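Local coordinates for C24 protein (Bizionia argentinensis JUB59, PDB 6OV6) that probably forms the receptor-binding tip of a long tail fibre of a temperate bacteriophage, as a manganese-binding trimer, at residues Asn38-Lys43 / Ala115-Leu120; Pro134-Gly139 / Tyr268-Ile273; Thr184-Pro189 / Gly258-Asn263; Arg196-Thr201 / Leu247-His252; Asp205-Phe210 / Gly220-Gly225. One frame throughout, in Å; residues are numbered along the deposited sequence.

Interaction 1 of 5, residues Asn38-Lys43 / Ala115-Leu120; sequences NKAIIK and AKLTTL
The flat groups that meet here are peptide units, since neither segment brings an aromatic ring. The A115 carbonyl takes I41 N from above its plane, 31° out of it; I41 N lies 2.9 Å from A115 O and the N-H aims almost straight at the oxygen. Opposite in role, the K39 carbonyl receives A115 N nearly along its C=O axis, with A115 N 3.1 Å from K39 O. A115 therefore spends both backbone groups on residues 39 and 41, a parallel bridge that sets A40 beside A115 and lays 115-116 alongside strand 40-42. Beyond it a water takes over: it donates to I41 O at 2.7 Å and accepts from L117 N at 2.8 Å, and K116 NZ donates a hydrogen bond to it. K116 turns at chi2 (92°), so its CD brushes I41 CG2 at 3.9 Å while NZ goes on to G44 O. L117 leans in with CD1 at 4.1 Å from A40 CB, and it also packs on L35 of the second subunit. The chemistry implies a pairing that is direct for one residue and then continues through one bridging water, which the K116 ammonium probably polarises.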
# COMPACT_ATOMS: atom_id res chain seq x y z
N ASN A 38 -38.55 2.17 -9.67
CA ASN A 38 -39.39 2.87 -10.65
C ASN A 38 -38.67 3.12 -11.98
O ASN A 38 -37.46 3.43 -11.99
CB ASN A 38 -39.93 4.16 -10.06
CG ASN A 38 -41.10 4.73 -10.83
OD1 ASN A 38 -41.90 4.00 -11.45
ND2 ASN A 38 -41.19 6.04 -10.88
N LYS A 39 -39.41 2.98 -13.10
CA LYS A 39 -38.91 3.18 -14.47
C LYS A 39 -37.79 2.22 -14.84
O LYS A 39 -36.83 2.58 -15.52
CB LYS A 39 -38.55 4.67 -14.77
CG LYS A 39 -39.77 5.58 -14.69
CD LYS A 39 -39.36 7.06 -14.68
CE LYS A 39 -40.52 7.92 -14.26
NZ LYS A 39 -40.10 9.34 -14.09
N ALA A 40 -37.99 0.96 -14.46
CA ALA A 40 -37.02 -0.06 -14.79
C ALA A 40 -37.45 -0.75 -16.05
O ALA A 40 -38.65 -0.93 -16.31
CB ALA A 40 -36.95 -1.08 -13.67
N ILE A 41 -36.46 -1.17 -16.82
CA ILE A 41 -36.62 -2.07 -17.94
C ILE A 41 -36.45 -3.43 -17.27
O ILE A 41 -35.36 -3.75 -16.76
CB ILE A 41 -35.58 -1.85 -19.07
CG1 ILE A 41 -35.81 -0.48 -19.76
CG2 ILE A 41 -35.67 -3.04 -20.06
CD1 ILE A 41 -34.70 -0.03 -20.72
N ILE A 42 -37.53 -4.22 -17.22
CA ILE A 42 -37.53 -5.52 -16.57
C ILE A 42 -36.92 -6.56 -17.51
O ILE A 42 -36.10 -7.38 -17.09
CB ILE A 42 -38.98 -5.92 -16.14
CG1 ILE A 42 -39.65 -4.88 -15.19
CG2 ILE A 42 -39.05 -7.37 -15.58
CD1 ILE A 42 -39.03 -4.68 -13.78
N LYS A 43 -37.36 -6.54 -18.78
CA LYS A 43 -36.94 -7.49 -19.80
C LYS A 43 -36.99 -6.82 -21.18
O LYS A 43 -37.83 -5.96 -21.41
CB LYS A 43 -37.90 -8.69 -19.74
CG LYS A 43 -37.46 -9.91 -20.54
CD LYS A 43 -38.53 -11.00 -20.48
CE LYS A 43 -38.23 -12.13 -21.45
NZ LYS A 43 -37.00 -12.88 -21.07
N ALA A 115 -34.04 2.60 -16.92
CA ALA A 115 -32.73 1.95 -16.77
C ALA A 115 -32.78 0.45 -16.98
O ALA A 115 -33.70 -0.23 -16.54
CB ALA A 115 -32.15 2.27 -15.40
N LYS A 116 -31.75 -0.07 -17.66
CA LYS A 116 -31.59 -1.50 -17.86
C LYS A 116 -30.93 -2.00 -16.56
O LYS A 116 -30.19 -1.24 -15.93
CB LYS A 116 -30.67 -1.76 -19.07
CG LYS A 116 -30.84 -3.13 -19.71
CD LYS A 116 -31.86 -3.12 -20.84
CE LYS A 116 -31.95 -4.46 -21.51
NZ LYS A 116 -32.82 -5.40 -20.75
N LEU A 117 -31.22 -3.22 -16.13
CA LEU A 117 -30.65 -3.69 -14.88
C LEU A 117 -29.62 -4.79 -15.00
O LEU A 117 -29.64 -5.54 -15.98
CB LEU A 117 -31.78 -4.20 -13.97
CG LEU A 117 -33.00 -3.31 -13.83
CD1 LEU A 117 -34.21 -4.11 -13.46
CD2 LEU A 117 -32.72 -2.13 -12.90
N THR A 118 -28.75 -4.91 -13.98
CA THR A 118 -27.84 -6.03 -13.86
C THR A 118 -28.68 -7.09 -13.13
O THR A 118 -29.39 -6.75 -12.16
CB THR A 118 -26.59 -5.67 -13.05
OG1 THR A 118 -25.85 -4.69 -13.78
CG2 THR A 118 -25.71 -6.86 -12.78
N THR A 119 -28.62 -8.34 -13.57
CA THR A 119 -29.45 -9.39 -12.96
C THR A 119 -28.96 -9.75 -11.57
O THR A 119 -27.79 -9.53 -11.24
CB THR A 119 -29.46 -10.64 -13.84
OG1 THR A 119 -28.14 -11.17 -13.85
CG2 THR A 119 -29.97 -10.38 -15.27
N LEU A 120 -29.83 -10.38 -10.77
CA LEU A 120 -29.42 -10.86 -9.45
C LEU A 120 -28.37 -11.96 -9.58
O LEU A 120 -27.49 -12.05 -8.74
CB LEU A 120 -30.63 -11.36 -8.67
CG LEU A 120 -31.40 -10.27 -7.96
CD1 LEU A 120 -32.80 -10.77 -7.61
CD2 LEU A 120 -30.65 -9.78 -6.68
O HOH W 1 -33.03 -4.62 -17.75

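Interaction 2 of 5, residues Pro134-Gly139 / Tyr268-Ile273; sequences PQLYSG and YTLAYI
This antiparallel pairing sets strand 135-137 against residues 268-273 of the long strand 267-275, in a sheet that within this chain has three strands, with 148-150 at its other edge; Y268 to L270 extend it into the second subunit. Backbone bonds set the frame: Q135 and I273 exchange two, with Q135 N 2.8 Å from I273 O, and Y137 and A271 form the next hydrogen-bonded pair, in which the bond from Y137 N is bent and weak. The non-hydrogen-bonded pair L136 and Y272 sends its side chains to the same face. They lie side by side and point the same way, and the fit is tight: L136 CD2 sits 3.3 Å from Y272 CE1 and follows the ring on to CZ and OH. L270 CD1 closes in on the same methyl at 4.1 Å. L136 also meets Y272 of the second subunit, so this face packs against a neighbour.

On the other face Y137 and I273 cross obliquely. The tyrosine swings CG anti to its backbone N (chi1 177°), and I273 holds CG1 in the crowded position between N and the carbonyl carbon (chi1 66°), which brings I273 CD1 to 3.7 Å from Y137 CD1. A271 CB meets that ring's edge, 4.2 Å from Y137 CD2. Q135 turns its amide away to bond with Q135 of both other subunits, a ring of three amides. The Y137 hydroxyl bonds to S140 O, and the chain doubles back far enough to place G139 N 3.6 Å above the plane of the Y137 ring, over its centre.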
# COMPACT_ATOMS: atom_id res chain seq x y z
N PRO A 134 -11.66 -7.94 2.60
CA PRO A 134 -11.47 -6.68 3.35
C PRO A 134 -11.81 -5.45 2.48
O PRO A 134 -11.57 -5.47 1.26
CB PRO A 134 -9.98 -6.72 3.75
CG PRO A 134 -9.62 -8.21 3.74
CD PRO A 134 -10.42 -8.75 2.57
N GLN A 135 -12.37 -4.42 3.10
CA GLN A 135 -12.77 -3.17 2.45
C GLN A 135 -12.18 -1.97 3.15
O GLN A 135 -12.10 -1.94 4.38
CB GLN A 135 -14.32 -3.01 2.47
CG GLN A 135 -15.07 -3.98 1.56
CD GLN A 135 -14.79 -3.70 0.11
OE1 GLN A 135 -14.66 -2.55 -0.33
NE2 GLN A 135 -14.65 -4.74 -0.66
N LEU A 136 -11.85 -0.93 2.35
CA LEU A 136 -11.40 0.37 2.87
C LEU A 136 -12.60 1.12 3.44
O LEU A 136 -13.69 1.05 2.86
CB LEU A 136 -10.76 1.21 1.78
CG LEU A 136 -9.45 0.67 1.25
CD1 LEU A 136 -9.03 1.46 0.01
CD2 LEU A 136 -8.37 0.72 2.33
N TYR A 137 -12.43 1.76 4.60
CA TYR A 137 -13.54 2.43 5.28
C TYR A 137 -13.06 3.74 5.88
O TYR A 137 -12.05 3.77 6.59
CB TYR A 137 -14.14 1.49 6.34
CG TYR A 137 -15.25 2.06 7.20
CD1 TYR A 137 -16.53 2.24 6.68
CD2 TYR A 137 -15.04 2.36 8.54
CE1 TYR A 137 -17.57 2.74 7.48
CE2 TYR A 137 -16.07 2.84 9.35
CZ TYR A 137 -17.34 3.02 8.82
OH TYR A 137 -18.34 3.48 9.63
N SER A 138 -13.76 4.82 5.55
CA SER A 138 -13.43 6.17 6.01
C SER A 138 -14.55 6.77 6.90
O SER A 138 -14.46 7.93 7.30
CB SER A 138 -13.12 7.09 4.84
OG SER A 138 -14.22 7.19 3.96
N GLY A 139 -15.57 5.97 7.18
CA GLY A 139 -16.69 6.39 8.02
C GLY A 139 -16.30 6.32 9.49
O GLY A 139 -15.13 6.07 9.81
N TYR A 268 -1.72 7.36 4.53
CA TYR A 268 -3.04 7.91 4.88
C TYR A 268 -3.79 6.78 5.60
O TYR A 268 -3.94 5.68 5.05
CB TYR A 268 -3.78 8.34 3.60
CG TYR A 268 -4.93 9.29 3.86
CD1 TYR A 268 -4.84 10.64 3.52
CD2 TYR A 268 -6.13 8.83 4.41
CE1 TYR A 268 -5.92 11.50 3.72
CE2 TYR A 268 -7.20 9.69 4.63
CZ TYR A 268 -7.08 11.04 4.31
OH TYR A 268 -8.15 11.88 4.52
N THR A 269 -4.25 7.06 6.83
CA THR A 269 -4.92 6.06 7.64
C THR A 269 -6.39 5.86 7.24
O THR A 269 -7.18 6.80 7.27
CB THR A 269 -4.80 6.38 9.16
OG1 THR A 269 -3.44 6.60 9.51
CG2 THR A 269 -5.40 5.27 10.04
N LEU A 270 -6.74 4.63 6.90
CA LEU A 270 -8.11 4.21 6.64
C LEU A 270 -8.33 2.91 7.43
O LEU A 270 -7.38 2.16 7.67
CB LEU A 270 -8.38 3.97 5.14
CG LEU A 270 -8.28 5.18 4.20
CD1 LEU A 270 -8.54 4.76 2.74
CD2 LEU A 270 -9.28 6.29 4.58
N ALA A 271 -9.58 2.60 7.77
CA ALA A 271 -9.84 1.35 8.46
C ALA A 271 -10.09 0.24 7.43
O ALA A 271 -10.70 0.48 6.39
CB ALA A 271 -11.05 1.49 9.36
N TYR A 272 -9.61 -0.96 7.74
CA TYR A 272 -9.88 -2.18 6.98
C TYR A 272 -11.01 -2.89 7.74
O TYR A 272 -10.85 -3.24 8.92
CB TYR A 272 -8.67 -3.10 6.86
CG TYR A 272 -7.69 -2.58 5.85
CD1 TYR A 272 -7.98 -2.61 4.49
CD2 TYR A 272 -6.49 -2.00 6.25
CE1 TYR A 272 -7.10 -2.10 3.55
CE2 TYR A 272 -5.59 -1.47 5.31
CZ TYR A 272 -5.93 -1.49 3.96
OH TYR A 272 -5.12 -0.95 3.00
N ILE A 273 -12.15 -3.02 7.09
CA ILE A 273 -13.31 -3.70 7.70
C ILE A 273 -13.70 -4.88 6.83
O ILE A 273 -13.32 -4.95 5.66
CB ILE A 273 -14.50 -2.74 7.97
CG1 ILE A 273 -15.14 -2.18 6.64
CG2 ILE A 273 -14.17 -1.65 9.03
CD1 ILE A 273 -16.49 -1.43 6.84

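Interaction 3 of 5, residues Thr184-Pro189 / Gly258-Asn263; sequences TKKVTP and GNQQDN
K186 is the side chain to follow. Its CB lies 3.6 Å from Q260 NE2, where the glutamine chain crosses it at about a right angle. CG carries on past the same amide, 3.8 Å from Q260 CD. The chain bends at chi2 (-60°), which lays CD 3.8 Å from Q261 O, and from there it runs extended to NZ, 3.9 Å from D262 OD2. That salt bridge is long, and a water helps to span it: it donates to D262 OD2 and accepts weakly from NZ. D262 has a second partner in R264.

V187 and Q261 exchange two straight backbone bonds, and on the opposite face of the ribbon V187 CG1 lies 3.6 Å from Q261 CG, the two side chains pointing the same way. N263 closes the end: its N bonds to K185 O, while ND2 lies 3.2 Å from T184 O, on a lone pair and within its own amide plane. ND2 also reaches D262 O of the third subunit.

No helix takes part. Strands 186-187 and 256-262 form a thin antiparallel ribbon, solvent on the lysine face, with P189, Q261 and N263 packing on their own copies in neighbouring subunits and G258 continuing the pairing into the second.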
# COMPACT_ATOMS: atom_id res chain seq x y z
N THR A 184 9.66 -2.71 8.48
CA THR A 184 9.89 -2.01 9.76
C THR A 184 9.52 -0.56 9.60
O THR A 184 9.71 0.01 8.51
CB THR A 184 11.38 -2.10 10.22
OG1 THR A 184 12.22 -1.52 9.22
CG2 THR A 184 11.83 -3.51 10.52
N LYS A 185 8.98 0.04 10.66
CA LYS A 185 8.57 1.44 10.64
C LYS A 185 9.84 2.34 10.52
O LYS A 185 9.82 3.36 9.82
CB LYS A 185 7.81 1.75 11.93
CG LYS A 185 7.12 3.09 11.99
CD LYS A 185 6.33 3.29 13.31
CE LYS A 185 5.02 2.50 13.40
NZ LYS A 185 4.07 3.03 14.45
N LYS A 186 10.91 1.94 11.24
CA LYS A 186 12.20 2.66 11.31
C LYS A 186 13.34 1.78 10.81
O LYS A 186 13.30 0.56 10.96
CB LYS A 186 12.52 3.03 12.78
CG LYS A 186 11.48 3.91 13.52
CD LYS A 186 11.24 5.26 12.92
CE LYS A 186 10.14 5.94 13.71
NZ LYS A 186 10.16 7.41 13.54
N VAL A 187 14.40 2.41 10.30
CA VAL A 187 15.62 1.71 9.84
C VAL A 187 16.82 2.62 10.12
O VAL A 187 16.66 3.84 10.12
CB VAL A 187 15.50 1.33 8.34
CG1 VAL A 187 15.47 2.55 7.40
CG2 VAL A 187 16.46 0.24 7.90
N THR A 188 17.99 2.04 10.35
CA THR A 188 19.21 2.81 10.59
C THR A 188 20.21 2.44 9.51
O THR A 188 20.61 1.27 9.42
CB THR A 188 19.75 2.58 12.01
OG1 THR A 188 18.78 3.01 12.95
CG2 THR A 188 21.06 3.35 12.28
N PRO A 189 20.66 3.41 8.67
CA PRO A 189 21.67 3.07 7.65
C PRO A 189 22.99 2.67 8.30
O PRO A 189 23.32 3.15 9.39
CB PRO A 189 21.82 4.38 6.85
CG PRO A 189 21.45 5.44 7.80
CD PRO A 189 20.30 4.83 8.59
N GLY A 258 25.08 5.33 11.99
CA GLY A 258 23.94 5.96 11.33
C GLY A 258 22.90 6.51 12.27
O GLY A 258 22.80 6.08 13.43
N ASN A 259 22.10 7.49 11.79
CA ASN A 259 20.98 8.03 12.54
C ASN A 259 19.73 7.27 12.06
O ASN A 259 19.63 6.99 10.88
CB ASN A 259 20.77 9.51 12.25
CG ASN A 259 21.91 10.38 12.75
OD1 ASN A 259 22.42 11.25 12.04
ND2 ASN A 259 22.34 10.11 13.96
N GLN A 260 18.81 6.97 12.96
CA GLN A 260 17.56 6.28 12.61
C GLN A 260 16.73 7.15 11.65
O GLN A 260 16.71 8.36 11.76
CB GLN A 260 16.75 5.97 13.87
CG GLN A 260 15.51 5.10 13.61
CD GLN A 260 14.91 4.64 14.91
OE1 GLN A 260 14.33 5.42 15.66
NE2 GLN A 260 15.09 3.35 15.23
N GLN A 261 16.07 6.51 10.68
CA GLN A 261 15.23 7.22 9.73
C GLN A 261 13.87 6.51 9.63
O GLN A 261 13.74 5.34 10.01
CB GLN A 261 15.92 7.36 8.37
CG GLN A 261 16.13 6.07 7.64
CD GLN A 261 17.08 6.22 6.46
OE1 GLN A 261 18.10 6.91 6.51
NE2 GLN A 261 16.78 5.54 5.37
N ASP A 262 12.87 7.25 9.19
CA ASP A 262 11.50 6.75 9.04
C ASP A 262 11.39 6.05 7.67
O ASP A 262 11.62 6.66 6.61
CB ASP A 262 10.50 7.90 9.20
CG ASP A 262 9.06 7.45 9.39
OD1 ASP A 262 8.66 6.46 8.76
OD2 ASP A 262 8.33 8.12 10.15
N ASN A 263 11.08 4.75 7.71
CA ASN A 263 11.04 3.90 6.53
C ASN A 263 9.72 4.01 5.73
O ASN A 263 9.59 3.41 4.67
CB ASN A 263 11.29 2.45 6.96
CG ASN A 263 11.94 1.59 5.92
OD1 ASN A 263 12.56 2.05 4.96
ND2 ASN A 263 11.82 0.31 6.12
O HOH W 2 9.15 9.98 11.88
O HOH W 3 16.31 1.52 13.18
O HOH W 4 25.03 2.50 11.47

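Interaction 4 of 5, residues Arg196-Thr201 / Leu247-His252; sequences RSINVT and LTSTPH. With MN (manganese (II) ion), chain D.
One carbonyl oxygen here accepts two N-H groups of the same residue: R196 O takes the backbone N of H252 at 2.9 Å and also its ring atom ND1 at 2.9 Å, the second bond bent and weak. This is consistent with a proton on ND1 and the NE2 lone pair on the manganese, which NE2 meets at 2.3 Å. H252 keeps its ring in the crowded position between backbone N and carbonyl carbon (chi1 80°), which brings ND1 to R196 O, a second-shell contact consistent with helping to orient the ring.

Toward V200 and L247, a hydrogen-bonded pair, the strands are regular. Between the two ladders the register slips by one residue, and there S249 OG stands in for a backbone acceptor: 2.9 Å from I198 N, it takes that N-H almost straight and donates to T250 O. On the face that carries N199 and T248, these two lie side by side, with T248 OG1 donating to N199 OD1 at 2.7 Å.

H252 and H254 of all three subunits bind the one ion, giving it six imidazole nitrogens. Such an HxH motif on a fibre axis is a recognised metal site of phage fibre tips, as in the T4 long tail fibre, where the metal is iron.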
# COMPACT_ATOMS: atom_id res chain seq x y z
N ARG A 196 43.06 4.28 4.84
CA ARG A 196 43.98 5.17 4.12
C ARG A 196 45.17 5.53 4.98
O ARG A 196 45.06 5.57 6.22
CB ARG A 196 43.28 6.46 3.65
CG ARG A 196 42.00 6.24 2.82
CD ARG A 196 42.24 6.27 1.31
NE ARG A 196 41.02 5.94 0.56
CZ ARG A 196 40.24 6.82 -0.05
NH1 ARG A 196 40.55 8.11 -0.04
NH2 ARG A 196 39.15 6.43 -0.70
N SER A 197 46.31 5.78 4.31
CA SER A 197 47.57 6.25 4.91
C SER A 197 47.79 7.68 4.43
O SER A 197 47.30 8.06 3.37
CB SER A 197 48.75 5.41 4.42
OG SER A 197 48.81 4.19 5.14
N ILE A 198 48.55 8.45 5.19
CA ILE A 198 48.91 9.81 4.81
C ILE A 198 50.43 9.86 4.73
O ILE A 198 51.10 8.97 5.25
CB ILE A 198 48.30 10.94 5.70
CG1 ILE A 198 48.60 10.79 7.21
CG2 ILE A 198 46.80 11.16 5.43
CD1 ILE A 198 49.95 11.39 7.67
N ASN A 199 50.96 10.89 4.07
CA ASN A 199 52.39 11.15 4.00
C ASN A 199 52.65 12.45 4.73
O ASN A 199 51.83 13.36 4.68
CB ASN A 199 52.90 11.27 2.56
CG ASN A 199 53.17 9.96 1.85
OD1 ASN A 199 53.15 8.86 2.44
ND2 ASN A 199 53.58 10.05 0.61
N VAL A 200 53.81 12.54 5.39
CA VAL A 200 54.24 13.75 6.08
C VAL A 200 55.73 13.94 5.80
O VAL A 200 56.45 12.96 5.67
CB VAL A 200 53.84 13.73 7.59
CG1 VAL A 200 54.65 12.71 8.41
CG2 VAL A 200 53.92 15.11 8.20
N THR A 201 56.18 15.19 5.64
CA THR A 201 57.60 15.49 5.39
C THR A 201 58.19 16.15 6.62
O THR A 201 57.73 17.23 7.01
CB THR A 201 57.80 16.34 4.13
OG1 THR A 201 57.26 15.62 3.02
CG2 THR A 201 59.30 16.67 3.86
N LEU A 247 57.65 10.57 5.05
CA LEU A 247 57.26 9.34 5.72
C LEU A 247 55.83 8.95 5.41
O LEU A 247 55.01 9.82 5.17
CB LEU A 247 57.40 9.55 7.24
CG LEU A 247 58.76 10.11 7.76
CD1 LEU A 247 58.68 10.43 9.23
CD2 LEU A 247 59.90 9.15 7.47
N THR A 248 55.52 7.64 5.47
CA THR A 248 54.16 7.14 5.28
C THR A 248 53.63 6.62 6.61
O THR A 248 54.32 5.86 7.29
CB THR A 248 54.07 6.06 4.18
OG1 THR A 248 54.62 6.62 2.98
CG2 THR A 248 52.59 5.57 3.95
N SER A 249 52.43 7.03 6.95
CA SER A 249 51.77 6.62 8.17
C SER A 249 51.25 5.20 8.07
O SER A 249 51.23 4.59 6.99
CB SER A 249 50.60 7.55 8.48
OG SER A 249 49.44 7.25 7.71
N THR A 250 50.82 4.67 9.21
CA THR A 250 50.12 3.41 9.34
C THR A 250 48.69 3.68 8.78
O THR A 250 48.21 4.82 8.89
CB THR A 250 50.01 3.05 10.82
OG1 THR A 250 49.34 4.11 11.50
CG2 THR A 250 51.36 2.73 11.45
N PRO A 251 48.00 2.67 8.19
CA PRO A 251 46.62 2.93 7.69
C PRO A 251 45.63 3.20 8.80
O PRO A 251 45.86 2.84 9.95
CB PRO A 251 46.23 1.63 6.95
CG PRO A 251 47.49 0.79 6.90
CD PRO A 251 48.40 1.26 8.01
N HIS A 252 44.52 3.86 8.47
CA HIS A 252 43.45 4.07 9.44
C HIS A 252 42.11 4.10 8.70
O HIS A 252 42.06 4.42 7.51
CB HIS A 252 43.62 5.39 10.22
CG HIS A 252 43.16 6.59 9.45
ND1 HIS A 252 43.88 7.08 8.38
CD2 HIS A 252 42.02 7.31 9.59
CE1 HIS A 252 43.18 8.10 7.92
NE2 HIS A 252 42.04 8.26 8.60
MN MN D . 40.38 9.72 8.06

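Interaction 5 of 5, residues Asp205-Phe210 / Gly220-Gly225; sequences DGWSTF and GRIVVG
W207 NE1 is held by one hydrogen bond, to P203 O a little earlier in the chain. That bond is consistent with the indole being held in its rotation; no hydrogen bond spans the two segments, which meet mainly through apolar side chains. I222 CD1 stands over one face of the indole in a CH-pi contact, 4.1 Å from the centroid of the six-membered ring and 22° off its normal. It is shifted toward the rim, so its nearest atom is W207 CZ3 at 3.8 Å. R245 of the third subunit makes a cation-pi contact with the same tryptophan.

V224 fills the angle where the loop turns. Its CG1 touches W207 CB at 3.9 Å, while CG2, in the crowded position between N and carbonyl carbon, reaches S208 O at 3.4 Å and T209 CG2 at 3.9 Å. The two branches thus straddle the corner between the tryptophan and the threonine.

At the outer end F210 CD2 lies 3.7 Å from R221 NH1. The two side chains cross at about a right angle, with ring and guanidinium planes 83° apart, so they do not stack. The charge of R221 is spent on D205 of the third subunit, and D205 of this chain in turn pairs with R221 and K218 of the second. These pairings between chains join each subunit to the next around the trimer. The loop folding onto strand 223-225, with that strand paired to a neighbouring chain, is consistent with the intertwined head of a trimeric fibre tip.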
# COMPACT_ATOMS: atom_id res chain seq x y z
N ASP A 205 65.45 21.50 8.60
CA ASP A 205 65.58 22.91 8.97
C ASP A 205 64.37 23.44 9.71
O ASP A 205 63.30 22.81 9.68
CB ASP A 205 65.82 23.77 7.70
CG ASP A 205 67.17 23.54 7.04
OD1 ASP A 205 68.01 22.86 7.64
OD2 ASP A 205 67.35 23.99 5.89
N GLY A 206 64.56 24.61 10.35
CA GLY A 206 63.53 25.37 11.04
C GLY A 206 63.25 24.98 12.46
O GLY A 206 62.19 25.32 12.99
N TRP A 207 64.18 24.26 13.12
CA TRP A 207 63.98 23.80 14.50
C TRP A 207 64.26 24.90 15.53
O TRP A 207 64.11 24.66 16.73
CB TRP A 207 64.86 22.58 14.76
CG TRP A 207 64.39 21.37 14.01
CD1 TRP A 207 64.67 21.04 12.71
CD2 TRP A 207 63.51 20.34 14.51
NE1 TRP A 207 64.01 19.88 12.37
CE2 TRP A 207 63.33 19.41 13.46
CE3 TRP A 207 62.89 20.11 15.75
CZ2 TRP A 207 62.53 18.26 13.61
CZ3 TRP A 207 62.10 18.96 15.90
CH2 TRP A 207 61.92 18.07 14.84
N SER A 208 64.69 26.09 15.07
CA SER A 208 65.04 27.24 15.92
C SER A 208 66.16 26.80 16.91
O SER A 208 66.77 25.74 16.71
CB SER A 208 63.81 27.80 16.65
OG SER A 208 64.11 28.97 17.37
N THR A 209 66.44 27.61 17.92
CA THR A 209 67.49 27.31 18.90
C THR A 209 66.99 27.69 20.27
O THR A 209 66.08 28.51 20.41
CB THR A 209 68.81 28.06 18.57
OG1 THR A 209 68.61 29.47 18.71
CG2 THR A 209 69.38 27.73 17.19
N PHE A 210 67.62 27.10 21.30
CA PHE A 210 67.38 27.43 22.68
C PHE A 210 68.75 27.52 23.35
O PHE A 210 69.63 26.69 23.07
CB PHE A 210 66.51 26.38 23.38
CG PHE A 210 66.49 26.57 24.88
CD1 PHE A 210 65.79 27.64 25.46
CD2 PHE A 210 67.25 25.75 25.72
CE1 PHE A 210 65.80 27.84 26.84
CE2 PHE A 210 67.28 25.97 27.10
CZ PHE A 210 66.57 27.01 27.65
N GLY A 220 68.66 13.78 25.33
CA GLY A 220 67.64 13.35 24.37
C GLY A 220 66.98 14.45 23.55
O GLY A 220 66.00 14.20 22.83
N ARG A 221 67.48 15.69 23.67
CA ARG A 221 66.97 16.83 22.90
C ARG A 221 67.81 16.99 21.66
O ARG A 221 69.04 17.03 21.76
CB ARG A 221 67.01 18.13 23.75
CG ARG A 221 66.76 19.40 22.93
CD ARG A 221 66.57 20.65 23.81
NE ARG A 221 65.33 20.56 24.58
CZ ARG A 221 64.98 21.40 25.55
NH1 ARG A 221 65.80 22.37 25.93
NH2 ARG A 221 63.81 21.27 26.15
N ILE A 222 67.15 17.19 20.49
CA ILE A 222 67.84 17.37 19.19
C ILE A 222 68.83 18.53 19.25
O ILE A 222 68.49 19.60 19.74
CB ILE A 222 66.85 17.55 18.01
CG1 ILE A 222 66.02 16.27 17.78
CG2 ILE A 222 67.59 17.98 16.70
CD1 ILE A 222 64.82 16.43 16.77
N VAL A 223 70.06 18.29 18.75
CA VAL A 223 71.08 19.34 18.66
C VAL A 223 71.03 19.91 17.27
O VAL A 223 70.90 19.16 16.29
CB VAL A 223 72.49 18.78 19.06
CG1 VAL A 223 73.62 19.74 18.67
CG2 VAL A 223 72.52 18.46 20.56
N VAL A 224 71.15 21.26 17.17
CA VAL A 224 71.12 21.96 15.89
C VAL A 224 72.34 22.86 15.72
O VAL A 224 73.07 23.10 16.68
CB VAL A 224 69.80 22.79 15.71
CG1 VAL A 224 68.57 21.88 15.66
CG2 VAL A 224 69.64 23.85 16.78
N GLY A 225 72.52 23.38 14.52
CA GLY A 225 73.56 24.38 14.26
C GLY A 225 73.18 25.70 14.89
O GLY A 225 71.99 25.99 15.06

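How the interactions relate
The five contacts run along an elongated fibre, from interaction 1 in the N-terminal sheet to interaction 5 at the far end, their centres about 110 Å apart. Interactions 2 and 5 are the buried ones, yet their chemistry differs: the former combines backbone ladder and packed side chains, the latter relies mainly on apolar contacts. Interaction 3 lies mostly at the surface and uses waters and a long salt bridge; interactions 1 and 4 are intermediate, and only 4 carries metal. In interactions 2, 3 and 4, nested in that order, the outgoing and returning arms of the chain pair repeatedly; interaction 5 is the fold within the loop beyond them. All five touch the third subunit.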